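Side-chain contacts in ABC transporter periplasmic-binding protein YtfQ (Mycobacterium smegmatis, PDB 6HB0), which probably binds a sugar, with L-arabinofuranose a likely ligand, and hands it to an ABC transporter for uptake: residues A124-E129 against G158-I163; I181-T186 against E199-S204; A225-G230 against D254-Y259; Q250-A253 against Y259-E262. All coordinates share one frame; numbering follows the deposited sequence.

Contact 1: A124-E129 against G158-I163; sequences ADFIEE and GADPAI. With ZN (zinc ion), chain F; ZN (zinc ion), chain I.
Pro161 lays its CB over the face of the Phe126 ring, a CH-pi contact that joins the first turns of helices 126-140 and 160-173 in one lobe of the periplasmic binding protein fold. The proline CB lies 3.8 Å from the centroid of the Phe126 ring and 9° off its normal, almost straight above the centre, and both residues are buried. With its CG beside the backbone N (chi1 -58°), Phe126 runs alongside the proline and offers it a flat surface. Two carboxylate oxygens, Asp160 OD2 and Glu129 OE1, meet the edge of the same ring in its plane, where the C-H groups carry slight positive charge. Asp160 OD2 comes within 3.3 Å of Phe126 CE2, its carboxylate turned 70° from the ring; Glu129 is held by Arg34 and Arg165.

The other side of Asp160 is wetter. There its OD1 binds a zinc ion together with Asp164 and three waters. Glu128, well clear of the packed pair, binds a second zinc with Cys263 and Asp292. One water of the first site does double duty: it sits 2.0 Å from the zinc and donates a short hydrogen bond to Asp160 OD2, 2.5 Å away.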
loop_
_atom_site.group_PDB
_atom_site.type_symbol
_atom_site.label_atom_id
_atom_site.label_comp_id
_atom_site.label_asym_id
_atom_site.label_seq_id
_atom_site.Cartn_x
_atom_site.Cartn_y
_atom_site.Cartn_z
ATOM N N ALA A 124 2.821 4.226 2.303
ATOM C CA ALA A 124 3.253 2.854 2.154
ATOM C C ALA A 124 4.561 2.792 1.392
ATOM O O ALA A 124 4.873 3.699 0.628
ATOM C CB ALA A 124 2.208 2.025 1.439
ATOM N N ASP A 125 5.312 1.723 1.644
ATOM C CA ASP A 125 6.556 1.433 0.974
ATOM C C ASP A 125 6.446 0.226 0.010
ATOM O O ASP A 125 6.508 -0.948 0.429
ATOM C CB ASP A 125 7.568 1.104 2.040
ATOM C CG ASP A 125 9.016 1.052 1.512
ATOM O OD1 ASP A 125 9.246 0.920 0.290
ATOM O OD2 ASP A 125 9.921 1.112 2.360
ATOM N N PHE A 126 6.332 0.493 -1.285
ATOM C CA PHE A 126 6.122 -0.595 -2.230
ATOM C C PHE A 126 7.371 -1.440 -2.479
ATOM O O PHE A 126 7.252 -2.630 -2.798
ATOM C CB PHE A 126 5.655 -0.029 -3.555
ATOM C CG PHE A 126 4.395 0.776 -3.460
ATOM C CD1 PHE A 126 3.279 0.283 -2.794
ATOM C CD2 PHE A 126 4.323 2.042 -4.037
ATOM C CE1 PHE A 126 2.114 1.007 -2.731
ATOM C CE2 PHE A 126 3.172 2.792 -3.943
ATOM C CZ PHE A 126 2.066 2.256 -3.317
ATOM N N ILE A 127 8.552 -0.845 -2.359
ATOM C CA ILE A 127 9.798 -1.604 -2.495
ATOM C C ILE A 127 9.824 -2.630 -1.379
ATOM O O ILE A 127 10.087 -3.782 -1.600
ATOM C CB ILE A 127 11.047 -0.703 -2.426
ATOM C CG1 ILE A 127 11.092 0.253 -3.610
ATOM C CG2 ILE A 127 12.310 -1.567 -2.326
ATOM C CD1 ILE A 127 12.224 1.234 -3.561
ATOM N N GLU A 128 9.524 -2.178 -0.163
ATOM C CA GLU A 128 9.473 -3.059 0.992
ATOM C C GLU A 128 8.509 -4.225 0.773
ATOM O O GLU A 128 8.822 -5.351 1.138
ATOM C CB GLU A 128 9.123 -2.240 2.233
ATOM C CG GLU A 128 8.862 -3.022 3.500
ATOM C CD GLU A 128 7.467 -2.718 4.024
ATOM O OE1 GLU A 128 6.523 -3.502 3.722
ATOM O OE2 GLU A 128 7.285 -1.629 4.647
ATOM N N GLU A 129 7.342 -3.996 0.179
ATOM C CA GLU A 129 6.428 -5.088 -0.153
ATOM C C GLU A 129 7.070 -6.159 -1.023
ATOM O O GLU A 129 6.995 -7.343 -0.715
ATOM C CB GLU A 129 5.134 -4.610 -0.864
ATOM C CG GLU A 129 4.192 -3.819 0.070
ATOM C CD GLU A 129 2.947 -3.283 -0.650
ATOM O OE1 GLU A 129 3.097 -2.824 -1.828
ATOM O OE2 GLU A 129 1.830 -3.315 -0.021
ATOM N N GLY A 158 5.237 0.910 -15.769
ATOM C CA GLY A 158 5.438 2.273 -15.313
ATOM C C GLY A 158 4.731 2.703 -14.038
ATOM O O GLY A 158 5.034 3.778 -13.498
ATOM N N ALA A 159 3.798 1.900 -13.529
ATOM C CA ALA A 159 3.086 2.306 -12.300
ATOM C C ALA A 159 4.048 2.252 -11.137
ATOM O O ALA A 159 4.889 1.353 -11.075
ATOM C CB ALA A 159 1.886 1.421 -12.017
ATOM N N ASP A 160 3.978 3.235 -10.246
ATOM C CA ASP A 160 4.951 3.354 -9.185
ATOM C C ASP A 160 5.063 2.053 -8.371
ATOM O O ASP A 160 6.156 1.563 -8.173
ATOM C CB ASP A 160 4.612 4.573 -8.315
ATOM C CG ASP A 160 5.479 4.662 -7.102
ATOM O OD1 ASP A 160 6.707 4.666 -7.283
ATOM O OD2 ASP A 160 4.948 4.722 -5.980
ATOM N N PRO A 161 3.942 1.473 -7.915
ATOM C CA PRO A 161 4.032 0.207 -7.153
ATOM C C PRO A 161 4.535 -0.962 -7.978
ATOM O O PRO A 161 5.139 -1.863 -7.421
ATOM C CB PRO A 161 2.593 -0.071 -6.726
ATOM C CG PRO A 161 1.753 0.721 -7.693
ATOM C CD PRO A 161 2.570 1.980 -7.928
ATOM N N ALA A 162 4.280 -0.959 -9.281
ATOM C CA ALA A 162 4.822 -2.022 -10.143
ATOM C C ALA A 162 6.369 -1.986 -10.258
ATOM O O ALA A 162 7.034 -3.007 -10.091
ATOM C CB ALA A 162 4.175 -1.983 -11.520
ATOM N N ILE A 163 6.926 -0.804 -10.493
ATOM C CA ILE A 163 8.351 -0.586 -10.593
ATOM C C ILE A 163 8.994 -0.944 -9.248
ATOM O O ILE A 163 10.009 -1.666 -9.178
ATOM C CB ILE A 163 8.673 0.889 -10.937
ATOM C CG1 ILE A 163 8.225 1.198 -12.369
ATOM C CG2 ILE A 163 10.131 1.228 -10.672
ATOM C CD1 ILE A 163 8.469 2.617 -12.830
HETATM ZN ZN ZN F . 5.445 -1.382 5.322
HETATM ZN ZN ZN I . 8.199 4.627 -5.718
HETATM O O HOH W 1 6.821 4.883 -4.278
HETATM O O HOH W 2 6.017 -0.046 6.729
HETATM O O HOH W 3 9.854 4.800 -7.171
HETATM O O HOH W 4 10.141 4.970 -4.607
#

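Contact 2: I181-T186 against E199-S204; sequences IVASQT and EAFLKS
Phe201, reaching out from helix 191-204 to the edge strand 179-186, carries nearly all of this helix-on-sheet contact in an alpha/beta lobe. Strand and helix segments run roughly antiparallel, with 150° between their directions, and their axes pass 9.9 Å apart, a gap that the aromatic ring bridges.

The apolar part comes first. Ala183 points its methyl at the helix, and its CB lies 3.4 Å from Phe201 CE1, a snug approach made obliquely to the ring. Two residues on, on the same side of the strand, Gln185 adds its CB at 3.9 Å from Phe201 CZ. The extended glutamine chain carries its amide onward, and CB makes the closest side-chain contact.

The second kind of contact is with the strand backbone. Gln185 N stands at the ring edge, in its plane, 3.8 Å from Phe201 CZ; Ser184 N is about as close to the same carbon but approaches at a slant. Across the strand, Ser184 points its side chain away and hydrogen-bonds through OG to Glu154. Phe201 also reaches Val151 and Leu153 of the neighbouring strand 148-154, as well as Ile208.

No hydrogen bond links the two segments. Their adhesion therefore rests largely on van der Waals contact of the ring with methyl, methylene and backbone, while the strand's backbone is hydrogen-bonded to strand 148-154.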
loop_
_atom_site.group_PDB
_atom_site.type_symbol
_atom_site.label_atom_id
_atom_site.label_comp_id
_atom_site.label_asym_id
_atom_site.label_seq_id
_atom_site.Cartn_x
_atom_site.Cartn_y
_atom_site.Cartn_z
ATOM N N ILE A 181 14.346 -15.481 -11.573
ATOM C CA ILE A 181 13.168 -15.081 -12.275
ATOM C C ILE A 181 13.300 -15.472 -13.761
ATOM O O ILE A 181 14.088 -14.878 -14.470
ATOM C CB ILE A 181 12.952 -13.596 -12.136
ATOM C CG1 ILE A 181 12.741 -13.251 -10.642
ATOM C CG2 ILE A 181 11.750 -13.178 -13.005
ATOM C CD1 ILE A 181 12.873 -11.771 -10.373
ATOM N N VAL A 182 12.503 -16.433 -14.202
ATOM C CA VAL A 182 12.638 -16.961 -15.572
ATOM C C VAL A 182 11.645 -16.314 -16.530
ATOM O O VAL A 182 11.747 -16.477 -17.728
ATOM C CB VAL A 182 12.556 -18.514 -15.629
ATOM C CG1 VAL A 182 13.743 -19.132 -14.896
ATOM C CG2 VAL A 182 11.229 -19.038 -15.101
ATOM N N ALA A 183 10.648 -15.619 -16.011
ATOM C CA ALA A 183 9.743 -14.835 -16.867
ATOM C C ALA A 183 9.092 -13.768 -16.020
ATOM O O ALA A 183 8.837 -13.998 -14.830
ATOM C CB ALA A 183 8.691 -15.719 -17.497
ATOM N N SER A 184 8.854 -12.606 -16.624
ATOM C CA SER A 184 8.324 -11.462 -15.924
ATOM C C SER A 184 7.569 -10.616 -16.942
ATOM O O SER A 184 8.118 -10.249 -17.970
ATOM C CB SER A 184 9.423 -10.681 -15.278
ATOM O OG SER A 184 8.905 -9.810 -14.281
ATOM N N GLN A 185 6.276 -10.406 -16.713
ATOM C CA GLN A 185 5.456 -9.721 -17.691
ATOM C C GLN A 185 4.284 -9.033 -16.998
ATOM O O GLN A 185 3.775 -9.545 -16.018
ATOM C CB GLN A 185 4.969 -10.743 -18.714
ATOM C CG GLN A 185 4.119 -10.176 -19.820
ATOM C CD GLN A 185 3.898 -11.155 -20.949
ATOM O OE1 GLN A 185 4.723 -12.033 -21.184
ATOM N NE2 GLN A 185 2.769 -11.020 -21.641
ATOM N N THR A 186 3.862 -7.881 -17.524
ATOM C CA THR A 186 2.734 -7.187 -16.949
ATOM C C THR A 186 1.426 -7.931 -17.108
ATOM O O THR A 186 1.085 -8.406 -18.210
ATOM C CB THR A 186 2.584 -5.736 -17.522
ATOM O OG1 THR A 186 1.512 -5.073 -16.814
ATOM C CG2 THR A 186 2.286 -5.767 -19.014
ATOM N N GLU A 199 -1.132 -18.134 -18.251
ATOM C CA GLU A 199 -1.295 -19.136 -19.338
ATOM C C GLU A 199 -0.073 -19.101 -20.217
ATOM O O GLU A 199 0.490 -20.138 -20.565
ATOM C CB GLU A 199 -2.554 -18.885 -20.200
ATOM C CG GLU A 199 -3.898 -19.217 -19.538
ATOM C CD GLU A 199 -5.093 -18.473 -20.199
ATOM O OE1 GLU A 199 -4.943 -17.938 -21.346
ATOM O OE2 GLU A 199 -6.189 -18.414 -19.577
ATOM N N ALA A 200 0.362 -17.901 -20.576
ATOM C CA ALA A 200 1.528 -17.750 -21.425
ATOM C C ALA A 200 2.774 -18.339 -20.761
ATOM O O ALA A 200 3.589 -18.954 -21.414
ATOM C CB ALA A 200 1.778 -16.293 -21.744
ATOM N N PHE A 201 2.942 -18.095 -19.468
ATOM C CA PHE A 201 4.095 -18.593 -18.743
ATOM C C PHE A 201 4.095 -20.139 -18.729
ATOM O O PHE A 201 5.151 -20.763 -18.851
ATOM C CB PHE A 201 4.089 -18.100 -17.292
ATOM C CG PHE A 201 4.439 -16.660 -17.097
ATOM C CD1 PHE A 201 5.056 -15.903 -18.083
ATOM C CD2 PHE A 201 4.209 -16.068 -15.873
ATOM C CE1 PHE A 201 5.451 -14.617 -17.861
ATOM C CE2 PHE A 201 4.575 -14.756 -15.653
ATOM C CZ PHE A 201 5.224 -14.042 -16.640
ATOM N N LEU A 202 2.946 -20.727 -18.472
ATOM C CA LEU A 202 2.769 -22.177 -18.451
ATOM C C LEU A 202 3.125 -22.805 -19.812
ATOM O O LEU A 202 3.580 -23.941 -19.870
ATOM C CB LEU A 202 1.345 -22.554 -18.075
ATOM C CG LEU A 202 0.977 -22.330 -16.584
ATOM C CD1 LEU A 202 -0.543 -22.261 -16.418
ATOM C CD2 LEU A 202 1.574 -23.379 -15.667
ATOM N N LYS A 203 2.908 -22.065 -20.889
ATOM C CA LYS A 203 3.278 -22.524 -22.225
ATOM C C LYS A 203 4.762 -22.385 -22.508
ATOM O O LYS A 203 5.342 -23.273 -23.108
ATOM C CB LYS A 203 2.461 -21.793 -23.308
ATOM C CG LYS A 203 1.111 -22.429 -23.553
ATOM C CD LYS A 203 0.168 -21.483 -24.290
ATOM C CE LYS A 203 -1.281 -21.951 -24.194
ATOM N NZ LYS A 203 -2.215 -20.800 -24.069
ATOM N N SER A 204 5.368 -21.287 -22.061
ATOM C CA SER A 204 6.738 -20.936 -22.416
ATOM C C SER A 204 7.786 -21.488 -21.433
ATOM O O SER A 204 8.951 -21.568 -21.758
ATOM C CB SER A 204 6.879 -19.418 -22.461
ATOM O OG SER A 204 6.998 -18.905 -21.142
#

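Contact 3: A225-G230 against D254-Y259; sequences AIEAAG and DGKFNY
Glu227, near the end of helix 216-228, and Lys256, in the loop after helix 246-253, form a salt bridge at the surface, their extended side chains crossing at about a right angle. Their CA atoms are 9.7 Å apart, so each residue must spend most of its length to reach the other. Both CG atoms lie beside their own backbone N, and from there each chain runs out straight. In the lysine all the later torsions are close to 180°, which carries the ammonium group well out toward Glu227.

Only one carboxylate oxygen is engaged at close range. Lys256 NZ donates to Glu227 OE2 over 2.7 Å, and Glu227 OE2 accepts with its syn lone pair, on the side of the other oxygen. Glu227 OE1 nonetheless stays 3.9 Å from Lys256 NZ, so the bridge is one-legged rather than forked. Because the chains cross, the lysine methylenes pass near the same oxygen as well, with Lys256 CE 3.3 Å from Glu227 OE2. Met223 touches the lysine and Pro233 the glutamate.

Glu227 lies on the last turn before the Schellman motif of Gly230, and Lys256 directly follows that of Gly255; both glycines have positive phi. Gly230 N, for instance, bonds back to Glu227 O at 2.8 Å.

The ammonium group probably helps to keep the Glu227 carboxylate ionised. The bridge thus ties the end of helix 216-228 to the loop leading into strand 259-263 by charge, in a partly solvated setting where its strength is likely to be modest.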
loop_
_atom_site.group_PDB
_atom_site.type_symbol
_atom_site.label_atom_id
_atom_site.label_comp_id
_atom_site.label_asym_id
_atom_site.label_seq_id
_atom_site.Cartn_x
_atom_site.Cartn_y
_atom_site.Cartn_z
ATOM N N ALA A 225 -5.516 -20.077 -13.915
ATOM C CA ALA A 225 -4.784 -20.613 -15.066
ATOM C C ALA A 225 -4.080 -21.899 -14.680
ATOM O O ALA A 225 -4.019 -22.849 -15.466
ATOM C CB ALA A 225 -3.778 -19.612 -15.600
ATOM N N ILE A 226 -3.550 -21.912 -13.473
ATOM C CA ILE A 226 -2.845 -23.067 -12.966
ATOM C C ILE A 226 -3.805 -24.232 -12.842
ATOM O O ILE A 226 -3.473 -25.353 -13.255
ATOM C CB ILE A 226 -2.151 -22.749 -11.608
ATOM C CG1 ILE A 226 -1.029 -21.772 -11.859
ATOM C CG2 ILE A 226 -1.490 -24.001 -11.013
ATOM C CD1 ILE A 226 -0.488 -21.105 -10.637
ATOM N N GLU A 227 -4.990 -23.980 -12.297
ATOM C CA GLU A 227 -6.032 -24.976 -12.214
ATOM C C GLU A 227 -6.460 -25.471 -13.608
ATOM O O GLU A 227 -6.598 -26.667 -13.824
ATOM C CB GLU A 227 -7.238 -24.445 -11.423
ATOM C CG GLU A 227 -6.991 -24.448 -9.925
ATOM C CD GLU A 227 -8.045 -23.738 -9.054
ATOM O OE1 GLU A 227 -8.749 -22.796 -9.480
ATOM O OE2 GLU A 227 -8.111 -24.099 -7.875
ATOM N N ALA A 228 -6.653 -24.567 -14.564
ATOM C CA ALA A 228 -7.113 -24.988 -15.893
ATOM C C ALA A 228 -6.073 -25.888 -16.565
ATOM O O ALA A 228 -6.418 -26.790 -17.299
ATOM C CB ALA A 228 -7.448 -23.782 -16.759
ATOM N N ALA A 229 -4.798 -25.663 -16.268
ATOM C CA ALA A 229 -3.724 -26.507 -16.771
ATOM C C ALA A 229 -3.629 -27.837 -16.020
ATOM O O ALA A 229 -2.658 -28.576 -16.217
ATOM C CB ALA A 229 -2.395 -25.770 -16.682
ATOM N N GLY A 230 -4.614 -28.130 -15.168
ATOM C CA GLY A 230 -4.622 -29.357 -14.371
ATOM C C GLY A 230 -3.540 -29.417 -13.310
ATOM O O GLY A 230 -3.175 -30.486 -12.874
ATOM N N ASP A 254 -7.671 -21.203 1.763
ATOM C CA ASP A 254 -7.918 -22.422 0.995
ATOM C C ASP A 254 -6.636 -23.174 0.547
ATOM O O ASP A 254 -6.759 -24.195 -0.116
ATOM C CB ASP A 254 -8.766 -22.131 -0.248
ATOM C CG ASP A 254 -10.169 -21.605 0.081
ATOM O OD1 ASP A 254 -10.603 -21.686 1.255
ATOM O OD2 ASP A 254 -10.831 -21.094 -0.843
ATOM N N GLY A 255 -5.447 -22.664 0.858
ATOM C CA GLY A 255 -4.183 -23.283 0.421
ATOM C C GLY A 255 -3.826 -23.079 -1.056
ATOM O O GLY A 255 -2.925 -23.682 -1.536
ATOM N N LYS A 256 -4.478 -22.174 -1.744
ATOM C CA LYS A 256 -4.203 -21.921 -3.175
ATOM C C LYS A 256 -3.166 -20.820 -3.383
ATOM O O LYS A 256 -2.566 -20.766 -4.432
ATOM C CB LYS A 256 -5.498 -21.572 -3.863
ATOM C CG LYS A 256 -6.463 -22.735 -3.724
ATOM C CD LYS A 256 -7.620 -22.564 -4.673
ATOM C CE LYS A 256 -8.516 -23.778 -4.659
ATOM N NZ LYS A 256 -9.553 -23.527 -5.685
ATOM N N PHE A 257 -3.027 -19.915 -2.418
ATOM C CA PHE A 257 -1.874 -19.028 -2.305
ATOM C C PHE A 257 -1.058 -19.586 -1.130
ATOM O O PHE A 257 -1.558 -20.363 -0.325
ATOM C CB PHE A 257 -2.267 -17.597 -1.917
ATOM C CG PHE A 257 -2.800 -16.730 -3.014
ATOM C CD1 PHE A 257 -3.264 -17.231 -4.207
ATOM C CD2 PHE A 257 -2.909 -15.357 -2.780
ATOM C CE1 PHE A 257 -3.785 -16.374 -5.169
ATOM C CE2 PHE A 257 -3.402 -14.500 -3.734
ATOM C CZ PHE A 257 -3.843 -15.006 -4.926
ATOM N N ASN A 258 0.207 -19.192 -1.035
ATOM C CA ASN A 258 1.068 -19.593 0.065
ATOM C C ASN A 258 1.454 -18.470 0.977
ATOM O O ASN A 258 1.748 -18.695 2.157
ATOM C CB ASN A 258 2.310 -20.259 -0.525
ATOM C CG ASN A 258 1.932 -21.436 -1.425
ATOM O OD1 ASN A 258 1.616 -21.252 -2.591
ATOM N ND2 ASN A 258 1.861 -22.626 -0.850
ATOM N N TYR A 259 1.498 -17.230 0.460
ATOM C CA TYR A 259 1.917 -16.126 1.291
ATOM C C TYR A 259 1.409 -14.807 0.702
ATOM O O TYR A 259 1.427 -14.601 -0.540
ATOM C CB TYR A 259 3.425 -16.108 1.404
ATOM C CG TYR A 259 3.986 -15.302 2.555
ATOM C CD1 TYR A 259 3.757 -15.685 3.878
ATOM C CD2 TYR A 259 4.756 -14.180 2.330
ATOM C CE1 TYR A 259 4.266 -14.941 4.941
ATOM C CE2 TYR A 259 5.280 -13.448 3.383
ATOM C CZ TYR A 259 5.033 -13.867 4.679
ATOM O OH TYR A 259 5.554 -13.122 5.667
#

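Contact 4: Q250-A253 against Y259-E262; sequences QALA and YIVE
Leu252 packs against the Ile260 side chain and the backbone of Tyr259 within a beta-alpha-beta unit made of strand 238-242, helix 246-253 and strand 259-263. Its path across the interface can be taken atom by atom. CB, which points toward the strand, already has Ile260 CD1 at 4.1 Å. CG, anti to the backbone N (chi1 179°), is carried on toward the strand, and the branch there (chi2 57°) sends the two methyls to different targets. CD1 goes to the start of the strand, 3.6 Å from the backbone Tyr259 N. CD2 takes the isoleucine instead: Leu252 CD2 lies 3.7 Å from Ile260 CD1. The chains meet at a slant, and CD2 rests against CB, CG1 and CD1 of Ile260.

Phe257, Phe295 of the adjoining strand and Ala300 of helix 297-319 also touch Leu252 and help to bury it. Tyr259 sets off away from the helix, and its ring stacks with Trp136.

With no hydrogen bond between the segments, dispersion and the exclusion of water hold helix to strand here. Apolar burial of this kind secures the fit of a helix on its sheet, while the strand's backbone bonds include ones to strands 238-242 and 292-295.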
loop_
_atom_site.group_PDB
_atom_site.type_symbol
_atom_site.label_atom_id
_atom_site.label_comp_id
_atom_site.label_asym_id
_atom_site.label_seq_id
_atom_site.Cartn_x
_atom_site.Cartn_y
_atom_site.Cartn_z
ATOM N N GLN A 250 -8.748 -15.346 1.232
ATOM C CA GLN A 250 -9.559 -16.526 1.087
ATOM C C GLN A 250 -8.806 -17.621 0.323
ATOM O O GLN A 250 -8.789 -18.794 0.723
ATOM C CB GLN A 250 -10.911 -16.229 0.411
ATOM C CG GLN A 250 -11.837 -17.452 0.349
ATOM C CD GLN A 250 -12.197 -17.962 1.730
ATOM O OE1 GLN A 250 -12.720 -17.232 2.559
ATOM N NE2 GLN A 250 -11.825 -19.184 2.012
ATOM N N ALA A 251 -8.171 -17.240 -0.767
ATOM C CA ALA A 251 -7.280 -18.177 -1.509
ATOM C C ALA A 251 -6.182 -18.765 -0.647
ATOM O O ALA A 251 -5.894 -19.954 -0.694
ATOM C CB ALA A 251 -6.682 -17.474 -2.714
ATOM N N LEU A 252 -5.582 -17.930 0.170
ATOM C CA LEU A 252 -4.544 -18.342 1.071
ATOM C C LEU A 252 -5.067 -19.307 2.130
ATOM O O LEU A 252 -4.453 -20.328 2.412
ATOM C CB LEU A 252 -3.928 -17.086 1.692
ATOM C CG LEU A 252 -2.834 -17.152 2.684
ATOM C CD1 LEU A 252 -1.687 -17.907 2.102
ATOM C CD2 LEU A 252 -2.427 -15.753 3.096
ATOM N N ALA A 253 -6.211 -18.979 2.710
ATOM C CA ALA A 253 -6.864 -19.865 3.660
ATOM C C ALA A 253 -7.230 -21.215 3.018
ATOM O O ALA A 253 -7.052 -22.236 3.644
ATOM C CB ALA A 253 -8.086 -19.188 4.259
ATOM N N TYR A 259 1.498 -17.230 0.460
ATOM C CA TYR A 259 1.917 -16.126 1.291
ATOM C C TYR A 259 1.409 -14.807 0.702
ATOM O O TYR A 259 1.427 -14.601 -0.540
ATOM C CB TYR A 259 3.425 -16.108 1.404
ATOM C CG TYR A 259 3.986 -15.302 2.555
ATOM C CD1 TYR A 259 3.757 -15.685 3.878
ATOM C CD2 TYR A 259 4.756 -14.180 2.330
ATOM C CE1 TYR A 259 4.266 -14.941 4.941
ATOM C CE2 TYR A 259 5.280 -13.448 3.383
ATOM C CZ TYR A 259 5.033 -13.867 4.679
ATOM O OH TYR A 259 5.554 -13.122 5.667
ATOM N N ILE A 260 0.950 -13.920 1.603
ATOM C CA ILE A 260 0.552 -12.573 1.246
ATOM C C ILE A 260 1.288 -11.556 2.105
ATOM O O ILE A 260 1.494 -11.763 3.306
ATOM C CB ILE A 260 -0.950 -12.424 1.389
ATOM C CG1 ILE A 260 -1.664 -13.164 0.283
ATOM C CG2 ILE A 260 -1.360 -10.942 1.334
ATOM C CD1 ILE A 260 -3.156 -13.249 0.538
ATOM N N VAL A 261 1.726 -10.465 1.485
ATOM C CA VAL A 261 2.311 -9.341 2.180
ATOM C C VAL A 261 1.541 -8.081 1.840
ATOM O O VAL A 261 0.960 -7.980 0.742
ATOM C CB VAL A 261 3.812 -9.121 1.838
ATOM C CG1 VAL A 261 4.617 -10.326 2.273
ATOM C CG2 VAL A 261 4.004 -8.882 0.381
ATOM N N GLU A 262 1.565 -7.103 2.732
ATOM C CA GLU A 262 1.006 -5.779 2.441
ATOM C C GLU A 262 1.683 -4.789 3.299
ATOM O O GLU A 262 1.953 -5.081 4.458
ATOM C CB GLU A 262 -0.490 -5.734 2.703
ATOM C CG GLU A 262 -1.099 -4.392 2.322
ATOM C CD GLU A 262 -2.585 -4.275 2.575
ATOM O OE1 GLU A 262 -3.294 -5.227 2.221
ATOM O OE2 GLU A 262 -3.056 -3.204 3.081
#

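In the fold
Followed from the N terminus, contact 1 closes first, bringing together the starts of helices 126-140 and 160-173 on either side of strand 148-154 in sequence. Contact 2 comes next in series, folding helix 191-204 back on an outermost strand of the mixed sheet. Contacts 3 and 4 interlock: the loop closed by 225-230 and 254-259 crosses the one closed by 250-253 and 259-262, and they share Tyr259. Leu202 packs on Ala225 and Ala229, linking contact 2 to contact 3, while Glu129 meets Val261 and Glu262, linking contact 1 to contact 4. Contacts 2 and 4 set helices on the mixed sheet, contact 1 joins two helix starts, and contact 3 links a helix end to a loop.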